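Local structure of putative trimethylamine methyltransferase (Rhizobium meliloti, 4YYC) at residues I73-R78 / V297-A302; A90-D93 / R98-F101; S248-D253 / L290-A295. The protein probably acts as a methyltransferase of the trimethylamine methyltransferase family, although its own substrate is not established. All coordinates share one frame; numbering follows the deposited sequence.

In the fold
All three contacts are largely buried and lie on the same side of the chain's centre, gathered round the small mixed sheet formed by strands 93-95, 98-100, 75-77 and 251-252. Interactions 1 and 3 share helix 286-307: interaction 1 lays strand 75-77 on it mainly through apolar side chains, while interaction 3, about two helical turns earlier, sets a buried glutamine against a proline turn. Interaction 2 lies wholly on the sheet side, farther from the centre, and is held by backbone hydrogen bonds. A salt bridge from Glu76 to Arg98 ties interactions 1 and 2 together, and backbone bonds from Glu76 and Arg78 to Phe252 join interactions 1 and 3.

Interaction 1: I73-R78 / V297-A302; sequences IGIEFR and VLAGAA
Ala299, on helix 286-307, presents its methyl group to Ile75 and Phe77, two residues on the same face of strand 75-77. Phe77 reaches the helix step by step. Its CB already points that way, and CG stands anti to the carbonyl carbon (chi1 -80°), which carries the ring on toward Ala299. One side of the ring passes Ile75 O, which lies in the ring plane at the edge, 3.6 Å from Phe77 CD1. The far corner, CZ, ends 4.1 Å from Ala299 CB and 4.0 Å from Ala299 O, again at the edge. Phe252 and Trp87 meet the same ring from elsewhere, Trp87 edge-to-face. Ile75 uses its CG1 branch, whose methylene lies 3.9 Å from Ala299 CB, so the alanine methyl is shared between an aliphatic and an aromatic neighbour. Glu76, between them, makes no contact with the helix segment; its OE1 takes a 2.8 Å salt-bridge bond from Arg78 NE through the anti lone pair, and its OE2 pairs with Arg98. Alanine suits the helix here because its short side chain lets the strand approach to 7.3 Å between the CA atoms of Ile75 and Ala299. With carbon-carbon contacts and one carbonyl oxygen at the ring edge, the contact rests on shape and the exclusion of water.

Interaction 2: A90-D93 / R98-F101; sequences AGAD and RVHF
Asp93 and His100 face each other as an antiparallel hydrogen-bonded pair, their side chains rising from the same face of the sheet with CB to CB 4.2 Å. Two nearly straight bonds close the pair: Asp93 N to His100 O, 2.9 Å and in the plane of the His100 carbonyl, and His100 N to Asp93 O, 2.8 Å, with the donor tilted 26° from the plane of the Asp93 carbonyl. Beyond CB the side chains part. The imidazole turns its edge to Asp93 O, and its ND1 bonds to Glu71 O; the aspartate, with CG anti to its own N (chi1 178°), sends OD2 to Arg95. Ala92, just before the strand, points its methyl toward 98-101, 3.6 Å from Val99 CG1 and 3.5 Å from His100 O. That valine methyl also lies over one face of the Phe101 ring, offset toward its rim, and Trp87 closes in on both Ala92 and Val99, so small and branched residues fit beside the Trp87 ring. Gly91, with positive phi (106°), ends helix 81-90 in a Schellman motif, a backbone shape in which a CB would strike the preceding carbonyl. The chain thus leaves a helix and enters a short beta hairpin, strands 93-95 and 98-100, at the border of a mixed sheet.

Interaction 3: S248-D253 / L290-A295; sequences SPMVFD and LTQILA
A cis-proline turn leading into strand 251-252 meets helix 286-307 here, with Gln292 of the helix reaching across to Ser248, Pro249 and Met250. The glutamine runs out fully from its backbone, CG anti to N (chi1 -163°) and the chain extended beyond, which brings the terminal amide against the proline. Pro249 CB lies 3.5 Å from NE2 and 3.8 Å from the amide carbon CD of Gln292, while Ser248 CB is 4.0 Å from the same NE2. Farther back, Gln292 CG touches CG of Met250, a selenomethionine, at 3.9 Å; the two side chains cross at about a right angle. These are packing contacts, and the polar ends find partners elsewhere: Gln292 NE2 bonds to Met281 O and to Glu296 OE2, Gln292 OE1 has a weak bond with Tyr445 OH of the second subunit, and the Glu296 carboxylate also holds Ser248 OG and Met250 N, so that it links turn and helix. Glutamine suits this buried place because its methylenes pack while its amide serves polar atoms. A leucine here would probably leave Met281 O and Glu296 OE2 without this donor and put a branched apolar end where the amide packs on Pro249. Helix 286-307 connects the parallel neighbours 269-277 and 313-322 in a beta-alpha-beta crossover, consistent with the barrel of related methyltransferases, with Gln292 and Ile293 packed on Ile276 of the first strand and Ile293 also on Phe315 of the second.

Interaction 1: I73-R78 / V297-A302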
ATOM      1  N   ILE A  73     -25.476  24.108  12.652  1.00 26.52           N
ATOM      2  CA  ILE A  73     -24.528  24.005  13.772  1.00 26.33           C
ATOM      3  C   ILE A  73     -23.534  25.151  13.705  1.00 25.56           C
ATOM      4  O   ILE A  73     -23.311  25.817  14.711  1.00 26.59           O
ATOM      5  CB  ILE A  73     -23.799  22.644  13.781  1.00 26.04           C
ATOM      6  CG1 ILE A  73     -24.840  21.529  13.927  1.00 26.96           C
ATOM      7  CG2 ILE A  73     -22.779  22.611  14.908  1.00 25.81           C
ATOM      8  CD1 ILE A  73     -24.279  20.138  13.751  1.00 27.10           C
ATOM      9  N   GLY A  74     -22.965  25.389  12.533  1.00 24.62           N
ATOM     10  CA  GLY A  74     -22.019  26.467  12.345  1.00 23.47           C
ATOM     11  C   GLY A  74     -20.605  26.092  12.744  1.00 22.55           C
ATOM     12  O   GLY A  74     -20.331  24.981  13.176  1.00 23.04           O
ATOM     13  N   ILE A  75     -19.715  27.039  12.548  1.00 21.67           N
ATOM     14  CA  ILE A  75     -18.294  26.874  12.858  1.00 21.04           C
ATOM     15  C   ILE A  75     -17.868  28.049  13.727  1.00 21.20           C
ATOM     16  O   ILE A  75     -18.197  29.189  13.432  1.00 20.79           O
ATOM     17  CB  ILE A  75     -17.472  26.881  11.566  1.00 20.98           C
ATOM     18  CG1 ILE A  75     -17.948  25.793  10.588  1.00 21.27           C
ATOM     19  CG2 ILE A  75     -15.990  26.754  11.869  1.00 20.38           C
ATOM     20  CD1 ILE A  75     -17.683  24.365  10.991  1.00 21.36           C
ATOM     21  N   GLU A  76     -17.167  27.766  14.806  1.00 21.46           N
ATOM     22  CA  GLU A  76     -16.635  28.846  15.656  1.00 22.12           C
ATOM     23  C   GLU A  76     -15.418  29.514  15.021  1.00 21.25           C
ATOM     24  O   GLU A  76     -14.507  28.837  14.566  1.00 20.19           O
ATOM     25  CB  GLU A  76     -16.220  28.292  17.014  1.00 23.78           C
ATOM     26  CG  GLU A  76     -17.358  27.661  17.810  1.00 25.40           C
ATOM     27  CD  GLU A  76     -17.944  28.614  18.822  1.00 27.38           C
ATOM     28  OE1 GLU A  76     -17.194  29.100  19.693  1.00 28.46           O
ATOM     29  OE2 GLU A  76     -19.159  28.913  18.743  1.00 29.38           O
ATOM     30  N   PHE A  77     -15.400  30.853  15.012  1.00 20.83           N
ATOM     31  CA  PHE A  77     -14.238  31.621  14.651  1.00 20.58           C
ATOM     32  C   PHE A  77     -13.931  32.365  15.922  1.00 21.15           C
ATOM     33  O   PHE A  77     -14.595  33.343  16.246  1.00 21.83           O
ATOM     34  CB  PHE A  77     -14.531  32.536  13.455  1.00 20.68           C
ATOM     35  CG  PHE A  77     -14.471  31.812  12.131  1.00 20.18           C
ATOM     36  CD1 PHE A  77     -15.448  30.884  11.768  1.00 20.40           C
ATOM     37  CD2 PHE A  77     -13.399  32.013  11.270  1.00 20.00           C
ATOM     38  CE1 PHE A  77     -15.328  30.177  10.581  1.00 20.14           C
ATOM     39  CE2 PHE A  77     -13.284  31.311  10.081  1.00 19.59           C
ATOM     40  CZ  PHE A  77     -14.236  30.385   9.743  1.00 19.90           C
ATOM     41  N   ARG A  78     -12.951  31.882  16.687  1.00 21.13           N
ATOM     42  CA  ARG A  78     -12.759  32.378  18.059  1.00 22.36           C
ATOM     43  C   ARG A  78     -11.694  33.442  18.211  1.00 22.77           C
ATOM     44  O   ARG A  78     -10.671  33.380  17.576  1.00 22.36           O
ATOM     45  CB  ARG A  78     -12.438  31.224  18.982  1.00 23.11           C
ATOM     46  CG  ARG A  78     -13.591  30.273  19.075  1.00 24.07           C
ATOM     47  CD  ARG A  78     -13.330  29.163  20.075  1.00 25.39           C
ATOM     48  NE  ARG A  78     -14.537  28.362  20.316  1.00 26.20           N
ATOM     49  CZ  ARG A  78     -14.543  27.248  21.058  1.00 27.68           C
ATOM     50  NH1 ARG A  78     -13.417  26.792  21.593  1.00 27.69           N
ATOM     51  NH2 ARG A  78     -15.671  26.566  21.239  1.00 28.47           N
ATOM     52  N   VAL A 297     -13.388  22.589   6.145  1.00 15.80           N
ATOM     53  CA  VAL A 297     -12.648  23.121   5.012  1.00 15.73           C
ATOM     54  C   VAL A 297     -13.415  24.179   4.260  1.00 16.13           C
ATOM     55  O   VAL A 297     -12.849  25.212   3.893  1.00 16.29           O
ATOM     56  CB  VAL A 297     -12.135  21.987   4.065  1.00 15.66           C
ATOM     57  CG1 VAL A 297     -11.611  22.603   2.762  1.00 15.86           C
ATOM     58  CG2 VAL A 297     -11.120  21.108   4.768  1.00 15.68           C
ATOM     59  N   LEU A 298     -14.704  23.958   4.031  1.00 16.30           N
ATOM     60  CA  LEU A 298     -15.484  24.991   3.359  1.00 16.87           C
ATOM     61  C   LEU A 298     -15.370  26.342   4.085  1.00 16.89           C
ATOM     62  O   LEU A 298     -15.161  27.364   3.442  1.00 16.86           O
ATOM     63  CB  LEU A 298     -16.956  24.552   3.218  1.00 17.55           C
ATOM     64  CG  LEU A 298     -17.266  23.542   2.114  1.00 17.87           C
ATOM     65  CD1 LEU A 298     -18.642  22.944   2.292  1.00 18.54           C
ATOM     66  CD2 LEU A 298     -17.163  24.170   0.732  1.00 18.34           C
ATOM     67  N   ALA A 299     -15.536  26.343   5.394  1.00 16.69           N
ATOM     68  CA  ALA A 299     -15.513  27.593   6.158  1.00 16.98           C
ATOM     69  C   ALA A 299     -14.112  28.214   6.147  1.00 16.73           C
ATOM     70  O   ALA A 299     -13.966  29.404   5.858  1.00 16.98           O
ATOM     71  CB  ALA A 299     -15.985  27.325   7.558  1.00 17.25           C
ATOM     72  N   GLY A 300     -13.098  27.410   6.461  1.00 16.08           N
ATOM     73  CA  GLY A 300     -11.757  27.949   6.572  1.00 15.98           C
ATOM     74  C   GLY A 300     -11.190  28.398   5.236  1.00 16.11           C
ATOM     75  O   GLY A 300     -10.529  29.430   5.158  1.00 16.40           O
ATOM     76  N   ALA A 301     -11.390  27.580   4.198  1.00 15.74           N
ATOM     77  CA  ALA A 301     -10.917  27.960   2.873  1.00 16.17           C
ATOM     78  C   ALA A 301     -11.661  29.166   2.344  1.00 16.70           C
ATOM     79  O   ALA A 301     -11.041  30.096   1.787  1.00 16.72           O
ATOM     80  CB  ALA A 301     -10.994  26.797   1.906  1.00 15.93           C
ATOM     81  N   ALA A 302     -12.995  29.225   2.527  1.00 16.83           N
ATOM     82  CA  ALA A 302     -13.734  30.410   2.055  1.00 17.79           C
ATOM     83  C   ALA A 302     -13.279  31.662   2.765  1.00 17.97           C
ATOM     84  O   ALA A 302     -13.225  32.729   2.135  1.00 18.59           O
ATOM     85  CB  ALA A 302     -15.228  30.215   2.257  1.00 17.96           C
TER

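Interaction 2: A90-D93 / R98-F101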
ATOM      1  N   ALA A  90     -20.234  39.191   4.444  1.00 26.96           N
ATOM      2  CA  ALA A  90     -20.420  38.225   3.379  1.00 26.86           C
ATOM      3  C   ALA A  90     -21.816  37.600   3.387  1.00 27.53           C
ATOM      4  O   ALA A  90     -22.152  36.876   2.449  1.00 28.22           O
ATOM      5  CB  ALA A  90     -19.365  37.139   3.427  1.00 25.98           C
ATOM      6  N   GLY A  91     -22.583  37.811   4.453  1.00 27.88           N
ATOM      7  CA  GLY A  91     -23.968  37.353   4.549  1.00 29.05           C
ATOM      8  C   GLY A  91     -24.229  36.155   5.452  1.00 28.81           C
ATOM      9  O   GLY A  91     -25.328  35.618   5.455  1.00 29.46           O
ATOM     10  N   ALA A  92     -23.256  35.769   6.264  1.00 28.03           N
ATOM     11  CA  ALA A  92     -23.447  34.714   7.258  1.00 27.83           C
ATOM     12  C   ALA A  92     -24.118  35.239   8.497  1.00 28.96           C
ATOM     13  O   ALA A  92     -24.165  36.461   8.701  1.00 29.04           O
ATOM     14  CB  ALA A  92     -22.115  34.073   7.603  1.00 26.84           C
ATOM     15  N   ASP A  93     -24.675  34.344   9.301  1.00 29.72           N
ATOM     16  CA  ASP A  93     -25.389  34.719  10.536  1.00 31.87           C
ATOM     17  C   ASP A  93     -24.457  34.444  11.705  1.00 30.99           C
ATOM     18  O   ASP A  93     -24.156  33.275  11.985  1.00 30.34           O
ATOM     19  CB  ASP A  93     -26.686  33.911  10.644  1.00 34.70           C
ATOM     20  CG  ASP A  93     -27.483  34.187  11.927  1.00 37.88           C
ATOM     21  OD1 ASP A  93     -27.209  35.160  12.666  1.00 40.75           O
ATOM     22  OD2 ASP A  93     -28.433  33.409  12.186  1.00 42.14           O
ATOM     23  N   ARG A  98     -20.042  31.939  16.901  1.00 25.36           N
ATOM     24  CA  ARG A  98     -20.449  30.854  15.988  1.00 25.77           C
ATOM     25  C   ARG A  98     -20.944  31.470  14.687  1.00 25.36           C
ATOM     26  O   ARG A  98     -21.847  32.311  14.699  1.00 25.71           O
ATOM     27  CB  ARG A  98     -21.583  30.054  16.613  1.00 27.03           C
ATOM     28  CG  ARG A  98     -21.951  28.780  15.860  1.00 27.88           C
ATOM     29  CD  ARG A  98     -20.919  27.697  16.009  1.00 28.10           C
ATOM     30  NE  ARG A  98     -20.854  27.243  17.397  1.00 28.92           N
ATOM     31  CZ  ARG A  98     -21.708  26.421  17.991  1.00 30.56           C
ATOM     32  NH1 ARG A  98     -22.751  25.862  17.330  1.00 31.02           N
ATOM     33  NH2 ARG A  98     -21.513  26.136  19.286  1.00 30.98           N
ATOM     34  N   VAL A  99     -20.364  31.041  13.572  1.00 23.68           N
ATOM     35  CA  VAL A  99     -20.802  31.489  12.269  1.00 23.60           C
ATOM     36  C   VAL A  99     -21.695  30.429  11.618  1.00 23.80           C
ATOM     37  O   VAL A  99     -21.257  29.310  11.430  1.00 23.30           O
ATOM     38  CB  VAL A  99     -19.612  31.786  11.359  1.00 22.67           C
ATOM     39  CG1 VAL A  99     -20.108  32.365  10.055  1.00 23.07           C
ATOM     40  CG2 VAL A  99     -18.660  32.758  12.040  1.00 22.59           C
ATOM     41  N   HIS A 100     -22.952  30.810  11.315  1.00 24.84           N
ATOM     42  CA  HIS A 100     -23.898  29.946  10.617  1.00 25.18           C
ATOM     43  C   HIS A 100     -23.959  30.375   9.154  1.00 25.19           C
ATOM     44  O   HIS A 100     -24.164  31.556   8.843  1.00 25.75           O
ATOM     45  CB  HIS A 100     -25.283  30.024  11.271  1.00 26.75           C
ATOM     46  CG  HIS A 100     -25.305  29.512  12.681  1.00 27.15           C
ATOM     47  ND1 HIS A 100     -25.728  28.237  13.001  1.00 27.63           N
ATOM     48  CD2 HIS A 100     -24.926  30.087  13.850  1.00 27.63           C
ATOM     49  CE1 HIS A 100     -25.619  28.056  14.306  1.00 27.90           C
ATOM     50  NE2 HIS A 100     -25.153  29.170  14.848  1.00 28.04           N
ATOM     51  N   PHE A 101     -23.833  29.422   8.242  1.00 24.37           N
ATOM     52  CA  PHE A 101     -23.644  29.727   6.826  1.00 24.49           C
ATOM     53  C   PHE A 101     -24.887  29.359   6.013  1.00 25.93           C
ATOM     54  O   PHE A 101     -25.309  28.197   6.018  1.00 26.62           O
ATOM     55  CB  PHE A 101     -22.446  28.942   6.273  1.00 23.42           C
ATOM     56  CG  PHE A 101     -21.140  29.223   6.993  1.00 22.60           C
ATOM     57  CD1 PHE A 101     -20.813  28.546   8.160  1.00 22.00           C
ATOM     58  CD2 PHE A 101     -20.228  30.133   6.477  1.00 22.37           C
ATOM     59  CE1 PHE A 101     -19.612  28.772   8.806  1.00 21.56           C
ATOM     60  CE2 PHE A 101     -19.032  30.371   7.136  1.00 21.74           C
ATOM     61  CZ  PHE A 101     -18.737  29.707   8.314  1.00 21.44           C
TER

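Interaction 3: S248-D253 / L290-A295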
ATOM      1  N   SER A 248     -10.280  20.979  15.321  1.00 20.64           N
ATOM      2  CA  SER A 248     -11.448  20.146  15.113  1.00 20.58           C
ATOM      3  C   SER A 248     -11.910  19.602  16.474  1.00 21.38           C
ATOM      4  O   SER A 248     -11.036  19.241  17.272  1.00 21.42           O
ATOM      5  CB  SER A 248     -11.102  19.000  14.157  1.00 20.16           C
ATOM      6  OG  SER A 248     -10.479  19.531  12.970  1.00 20.20           O
ATOM      7  N   PRO A 249     -13.219  19.545  16.766  1.00 21.43           N
ATOM      8  CA  PRO A 249     -14.295  19.814  15.790  1.00 21.46           C
ATOM      9  C   PRO A 249     -14.733  21.285  15.694  1.00 21.67           C
ATOM     10  O   PRO A 249     -15.067  21.906  16.693  1.00 22.10           O
ATOM     11  CB  PRO A 249     -15.468  18.965  16.301  1.00 22.48           C
ATOM     12  CG  PRO A 249     -15.206  18.837  17.787  1.00 22.84           C
ATOM     13  CD  PRO A 249     -13.710  18.832  17.958  1.00 22.03           C
HETATM   14  N   MSE A 250     -14.765  21.777  14.446  1.00 21.10           N
HETATM   15  CA  MSE A 250     -15.572  22.927  14.006  1.00 21.02           C
HETATM   16  C   MSE A 250     -15.177  24.212  14.729  1.00 20.70           C
HETATM   17  O   MSE A 250     -16.024  25.050  15.010  1.00 20.80           O
HETATM   18  CB  MSE A 250     -17.075  22.555  14.144  1.00 22.12           C
HETATM   19  CG  MSE A 250     -17.434  21.370  13.213  1.00 22.17           C
HETATM   20 SE   MSE A 250     -19.308  20.833  13.530  1.00 26.27          SE
HETATM   21  CE  MSE A 250     -19.044  19.730  15.160  1.00 26.13           C
ATOM     22  N   VAL A 251     -13.886  24.386  14.998  1.00 20.06           N
ATOM     23  CA  VAL A 251     -13.387  25.637  15.586  1.00 20.19           C
ATOM     24  C   VAL A 251     -12.168  26.053  14.803  1.00 19.47           C
ATOM     25  O   VAL A 251     -11.280  25.215  14.565  1.00 19.48           O
ATOM     26  CB  VAL A 251     -12.974  25.442  17.072  1.00 20.43           C
ATOM     27  CG1 VAL A 251     -12.249  26.671  17.626  1.00 20.97           C
ATOM     28  CG2 VAL A 251     -14.197  25.131  17.935  1.00 21.32           C
ATOM     29  N   PHE A 252     -12.084  27.360  14.494  1.00 19.29           N
ATOM     30  CA  PHE A 252     -10.804  27.995  14.123  1.00 19.29           C
ATOM     31  C   PHE A 252     -10.436  28.981  15.215  1.00 19.93           C
ATOM     32  O   PHE A 252     -11.246  29.783  15.593  1.00 19.95           O
ATOM     33  CB  PHE A 252     -10.904  28.713  12.763  1.00 19.08           C
ATOM     34  CG  PHE A 252     -10.937  27.757  11.596  1.00 18.95           C
ATOM     35  CD1 PHE A 252      -9.767  27.263  11.051  1.00 18.90           C
ATOM     36  CD2 PHE A 252     -12.156  27.343  11.074  1.00 19.90           C
ATOM     37  CE1 PHE A 252      -9.792  26.358  10.003  1.00 18.64           C
ATOM     38  CE2 PHE A 252     -12.199  26.431  10.011  1.00 19.22           C
ATOM     39  CZ  PHE A 252     -11.035  25.941   9.484  1.00 18.80           C
ATOM     40  N   ASP A 253      -9.203  28.867  15.678  1.00 21.08           N
ATOM     41  CA  ASP A 253      -8.691  29.711  16.737  1.00 23.03           C
ATOM     42  C   ASP A 253      -7.873  30.889  16.238  1.00 22.63           C
ATOM     43  O   ASP A 253      -7.413  30.955  15.100  1.00 20.96           O
ATOM     44  CB  ASP A 253      -7.856  28.857  17.687  1.00 24.94           C
ATOM     45  CG  ASP A 253      -8.702  28.064  18.658  1.00 27.74           C
ATOM     46  OD1 ASP A 253      -9.634  28.662  19.264  1.00 30.59           O
ATOM     47  OD2 ASP A 253      -8.406  26.856  18.830  1.00 31.10           O
ATOM     48  N   LEU A 290     -16.007  12.519   7.211  1.00 18.70           N
ATOM     49  CA  LEU A 290     -15.964  13.266   5.956  1.00 19.18           C
ATOM     50  C   LEU A 290     -16.863  14.496   5.959  1.00 18.86           C
ATOM     51  O   LEU A 290     -16.522  15.522   5.406  1.00 18.77           O
ATOM     52  CB  LEU A 290     -16.372  12.411   4.760  1.00 20.41           C
ATOM     53  CG  LEU A 290     -15.289  11.467   4.287  1.00 21.39           C
ATOM     54  CD1 LEU A 290     -15.860  10.543   3.242  1.00 22.97           C
ATOM     55  CD2 LEU A 290     -14.074  12.224   3.748  1.00 21.57           C
ATOM     56  N   THR A 291     -18.076  14.358   6.496  1.00 18.97           N
ATOM     57  CA  THR A 291     -18.986  15.465   6.565  1.00 19.51           C
ATOM     58  C   THR A 291     -18.370  16.609   7.385  1.00 18.60           C
ATOM     59  O   THR A 291     -18.428  17.782   7.001  1.00 18.49           O
ATOM     60  CB  THR A 291     -20.296  14.978   7.214  1.00 20.64           C
ATOM     61  OG1 THR A 291     -20.830  13.953   6.369  1.00 21.59           O
ATOM     62  CG2 THR A 291     -21.256  16.075   7.363  1.00 21.44           C
ATOM     63  N   GLN A 292     -17.822  16.261   8.548  1.00 18.45           N
ATOM     64  CA  GLN A 292     -17.214  17.297   9.394  1.00 18.33           C
ATOM     65  C   GLN A 292     -16.008  17.949   8.713  1.00 17.91           C
ATOM     66  O   GLN A 292     -15.832  19.165   8.756  1.00 17.55           O
ATOM     67  CB  GLN A 292     -16.810  16.741  10.737  1.00 18.88           C
ATOM     68  CG  GLN A 292     -16.569  17.827  11.775  1.00 19.12           C
ATOM     69  CD  GLN A 292     -15.983  17.188  13.021  1.00 19.63           C
ATOM     70  OE1 GLN A 292     -16.677  16.493  13.723  1.00 20.45           O
ATOM     71  NE2 GLN A 292     -14.690  17.395  13.276  1.00 18.86           N
ATOM     72  N   ILE A 293     -15.171  17.126   8.109  1.00 17.56           N
ATOM     73  CA  ILE A 293     -14.044  17.633   7.351  1.00 17.23           C
ATOM     74  C   ILE A 293     -14.461  18.643   6.289  1.00 16.88           C
ATOM     75  O   ILE A 293     -13.891  19.737   6.183  1.00 16.59           O
ATOM     76  CB  ILE A 293     -13.242  16.485   6.694  1.00 17.44           C
ATOM     77  CG1 ILE A 293     -12.440  15.753   7.769  1.00 17.97           C
ATOM     78  CG2 ILE A 293     -12.314  17.028   5.619  1.00 17.71           C
ATOM     79  CD1 ILE A 293     -11.922  14.402   7.269  1.00 18.53           C
ATOM     80  N   LEU A 294     -15.470  18.284   5.507  1.00 16.94           N
ATOM     81  CA  LEU A 294     -15.888  19.136   4.412  1.00 17.13           C
ATOM     82  C   LEU A 294     -16.436  20.459   4.960  1.00 17.14           C
ATOM     83  O   LEU A 294     -16.153  21.525   4.398  1.00 17.32           O
ATOM     84  CB  LEU A 294     -16.903  18.416   3.504  1.00 17.70           C
ATOM     85  CG  LEU A 294     -17.447  19.234   2.335  1.00 18.47           C
ATOM     86  CD1 LEU A 294     -16.315  19.724   1.435  1.00 18.54           C
ATOM     87  CD2 LEU A 294     -18.445  18.370   1.555  1.00 19.06           C
ATOM     88  N   ALA A 295     -17.194  20.407   6.058  1.00 17.08           N
ATOM     89  CA  ALA A 295     -17.714  21.650   6.688  1.00 17.63           C
ATOM     90  C   ALA A 295     -16.578  22.555   7.154  1.00 17.32           C
ATOM     91  O   ALA A 295     -16.563  23.748   6.854  1.00 17.24           O
ATOM     92  CB  ALA A 295     -18.640  21.289   7.852  1.00 18.23           C
TER